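Local coordinates for structural protein VP1 (Trichodysplasia spinulosa-associated polyomavirus, PDB 4U60) that forms the pentameric building blocks of the polyomavirus capsid and engages sialylated glycolipids such as GM1, whose oligosaccharide it binds here, at the interface of chains A and B. Residues are numbered along the deposited sequence; one frame, centred on the assembly and turned at random. Chains: chain A/B, Structural protein VP1.

Contact 1: the interface of chains A and B. Residues chain A 105-107; chain B 128, 130, 188, 207, 249.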
# COMPACT_ATOMS: atom_id res chain seq x y z
N LEU A 105 21.51 4.83 2.37
CA LEU A 105 20.80 5.42 1.23
C LEU A 105 20.35 6.86 1.52
O LEU A 105 19.85 7.54 0.61
CB LEU A 105 19.63 4.52 0.82
CG LEU A 105 20.03 3.07 0.51
CD1 LEU A 105 18.78 2.26 0.26
CD2 LEU A 105 21.00 2.98 -0.66
N VAL A 106 20.55 7.32 2.75
CA VAL A 106 20.31 8.70 3.12
C VAL A 106 21.59 9.48 2.78
O VAL A 106 22.36 9.87 3.65
CB VAL A 106 19.99 8.83 4.62
CG1 VAL A 106 19.74 10.28 5.00
CG2 VAL A 106 18.76 7.97 4.97
N ASN A 107 21.81 9.67 1.49
CA ASN A 107 23.04 10.30 1.01
C ASN A 107 22.76 10.89 -0.35
O ASN A 107 22.54 10.17 -1.32
CB ASN A 107 24.16 9.29 0.93
CG ASN A 107 25.50 9.94 0.62
OD1 ASN A 107 25.57 11.04 0.04
ND2 ASN A 107 26.59 9.24 0.99
N MET B 128 12.73 12.13 0.05
CA MET B 128 13.21 11.06 0.91
C MET B 128 12.66 11.15 2.33
O MET B 128 12.72 12.21 2.97
CB MET B 128 14.75 11.13 0.98
CG MET B 128 15.37 9.98 1.73
SD MET B 128 17.05 10.44 2.21
CE MET B 128 17.79 10.64 0.65
N PHE B 130 12.96 8.96 6.07
CA PHE B 130 13.72 7.95 6.82
C PHE B 130 13.26 8.07 8.25
O PHE B 130 13.35 9.13 8.84
CB PHE B 130 15.21 8.24 6.71
CG PHE B 130 16.08 7.34 7.54
CD1 PHE B 130 16.26 6.00 7.21
CD2 PHE B 130 16.72 7.82 8.65
CE1 PHE B 130 17.09 5.18 7.97
CE2 PHE B 130 17.55 7.00 9.42
CZ PHE B 130 17.75 5.69 9.07
N VAL B 188 23.82 9.33 9.78
CA VAL B 188 22.99 8.18 9.40
C VAL B 188 23.48 7.57 8.09
O VAL B 188 23.34 6.36 7.89
CB VAL B 188 21.46 8.44 9.42
CG1 VAL B 188 21.05 9.00 10.78
CG2 VAL B 188 21.03 9.36 8.29
N TYR B 207 12.70 3.38 5.24
CA TYR B 207 13.25 4.33 4.28
C TYR B 207 12.35 4.29 3.05
O TYR B 207 12.05 3.21 2.52
CB TYR B 207 14.67 3.90 3.88
CG TYR B 207 15.32 4.73 2.78
CD1 TYR B 207 16.05 5.86 3.09
CD2 TYR B 207 15.21 4.37 1.44
CE1 TYR B 207 16.64 6.62 2.10
CE2 TYR B 207 15.82 5.12 0.44
CZ TYR B 207 16.55 6.24 0.77
OH TYR B 207 17.15 6.98 -0.23
N ILE B 249 13.52 11.94 9.13
CA ILE B 249 13.64 12.80 7.96
C ILE B 249 12.33 12.75 7.20
O ILE B 249 11.86 11.66 6.85
CB ILE B 249 14.78 12.32 7.06
CG1 ILE B 249 16.11 12.41 7.82
CG2 ILE B 249 14.80 13.08 5.74
CD1 ILE B 249 17.25 11.74 7.12
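The phenol oxygen of B:Tyr207, OH, reaches the backbone carbonyl oxygen of A:Leu105, O, at 2.9 Å; the tyrosine is the donor and the bond is weak, and the packing around it probably carries much of the contact. The same tyrosine meets A:Leu105 with its ring: the leucine CB sits over one face, displaced toward the rim, and lies 3.5 Å from the ring carbon CZ. The two side chains cross at about a right angle, with the leucine branch CD1 near the ring carbon CE2.

A:Val106, just beyond the 3-10 helix 102-105, is the plug of the patch. Its CG1 stands anti to the backbone N (chi1 180°) and points between two aliphatic groups of chain B, touching the terminal methyl CD1 of B:Ile249 at 3.6 Å and CG2 of B:Val188 at 3.7 Å. The other methyl, CG2, is turned toward the aromatic rings. It rests over a face of B:Phe130, off-centre and 3.8 Å from CG, and is equally near CE1 of B:Tyr207. B:Met128 closes over the valine backbone: SD lies 3.8 Å from CA of A:Val106, and the bend at chi3 (-63°) turns the methyl CE toward the carbonyl O of A:Leu105.

Residues from strands 129-136, 201-208 and 241-254 of chain B thus join B:Met128 and B:Val188 in an apolar socket for one valine. This knob-in-socket fit joins neighbouring VP1 jelly rolls side by side in the capsid pentamer, and probably helps to set how one subunit sits against the next.

Contact 2: the interface of chains A and B. Residues chain A 98, 100, 268; chain B 195-196, 203.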
# COMPACT_ATOMS: atom_id res chain seq x y z
N GLU A 98 17.68 -9.51 8.20
CA GLU A 98 17.61 -8.06 7.97
C GLU A 98 18.54 -7.62 6.87
O GLU A 98 19.64 -8.16 6.73
CB GLU A 98 18.07 -7.32 9.21
CG GLU A 98 17.21 -7.42 10.40
CD GLU A 98 17.89 -6.81 11.62
OE1 GLU A 98 17.92 -7.51 12.67
OE2 GLU A 98 18.35 -5.64 11.55
N VAL A 100 21.09 -4.92 5.81
CA VAL A 100 21.99 -4.10 6.60
C VAL A 100 22.35 -2.86 5.79
O VAL A 100 22.49 -2.93 4.57
CB VAL A 100 23.25 -4.90 6.97
CG1 VAL A 100 24.23 -4.05 7.77
CG2 VAL A 100 22.85 -6.16 7.75
N TYR A 268 21.84 -9.96 6.84
CA TYR A 268 22.15 -10.66 8.06
C TYR A 268 21.14 -11.77 8.29
O TYR A 268 19.96 -11.62 7.99
CB TYR A 268 22.09 -9.69 9.23
CG TYR A 268 22.12 -10.33 10.60
CD1 TYR A 268 23.32 -10.71 11.18
CD2 TYR A 268 20.95 -10.59 11.29
CE1 TYR A 268 23.36 -11.28 12.44
CE2 TYR A 268 20.97 -11.16 12.54
CZ TYR A 268 22.17 -11.50 13.11
OH TYR A 268 22.20 -12.09 14.35
N PRO B 195 22.88 -5.63 13.37
CA PRO B 195 21.95 -6.72 13.66
C PRO B 195 22.59 -7.91 14.40
O PRO B 195 21.86 -8.75 14.92
CB PRO B 195 21.48 -7.15 12.26
CG PRO B 195 22.66 -6.91 11.40
CD PRO B 195 23.25 -5.60 11.94
N SER B 196 23.92 -8.01 14.42
CA SER B 196 24.60 -9.08 15.12
C SER B 196 24.74 -8.83 16.62
O SER B 196 25.17 -9.71 17.36
CB SER B 196 25.98 -9.34 14.50
OG SER B 196 26.91 -8.35 14.90
N TYR B 203 14.87 -2.05 17.83
CA TYR B 203 14.88 -0.95 16.87
C TYR B 203 13.96 -1.25 15.69
O TYR B 203 13.73 -2.42 15.35
CB TYR B 203 16.29 -0.59 16.38
CG TYR B 203 17.05 -1.69 15.66
CD1 TYR B 203 16.84 -1.94 14.31
CD2 TYR B 203 17.99 -2.45 16.32
CE1 TYR B 203 17.50 -2.96 13.65
CE2 TYR B 203 18.67 -3.46 15.67
CZ TYR B 203 18.44 -3.69 14.33
OH TYR B 203 19.15 -4.72 13.75
O HOH W 1 19.25 -8.46 14.85
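With CG anti to its carbonyl carbon (chi1 -68°) and the chain extended beyond CG, A:Glu98 sends its carboxylate off strand 86-99 toward B:Tyr203. The tyrosine ring comes from the opposite direction, its CG set between backbone N and carbonyl carbon (chi1 61°). They meet in a short hydrogen bond, 2.5 Å from the donor phenol OH of B:Tyr203 to OE2 of A:Glu98. OE2 accepts through its syn lone pair and lies in the plane of the ring at its edge, while carboxylate and ring planes are turned 63° apart.

The other carboxylate oxygen, OE1, is 2.7 Å from water 1, and the same water is 2.6 Å from the carbonyl O of B:Pro195. Both oxygens of the acid therefore have partners that tie it to chain B, which should restrict its rotation.

B:Pro195 wedges between the acid and A:Tyr268. Its CB lies over one face of the tyrosine ring, offset toward the rim, and its CG is 3.6 Å from the ring carbon CG. Its carbonyl O, besides meeting the water, lies 3.3 Å from CZ of A:Tyr268. On the acid side, CB also packs 3.7 Å from CD of A:Glu98. CG2 of A:Val100 adds an apolar contact to the proline CG, and CA of B:Ser196 lies near CE1 of A:Tyr268.

The proline wedge and the acid–phenol bond fasten a loop and a strand of one subunit to two strands and the loop residue A:Val100 of its neighbour, probably helping to hold the VP1 pentamer together.

Contact 1 and contact 2 are two patches of the same subunit boundary; the centres of their C-alpha atoms are about 17 Å apart. Strand 201-208 of chain B serves both, supplying a tyrosine to each from different positions along its length. Chain A offers strand 86-99 and A:Val100 to contact 2, then the 3-10 helix 102-105 and A:Val106 to contact 1, so a short run of sequence follows the neighbour between patches; strand 267-279, distant in sequence, joins it at contact 2. Contact 1 is chiefly apolar, whereas contact 2 adds a carboxylate and a water bridge. Repeated around the five copies, this pairing probably helps fix the orientation of adjacent subunits.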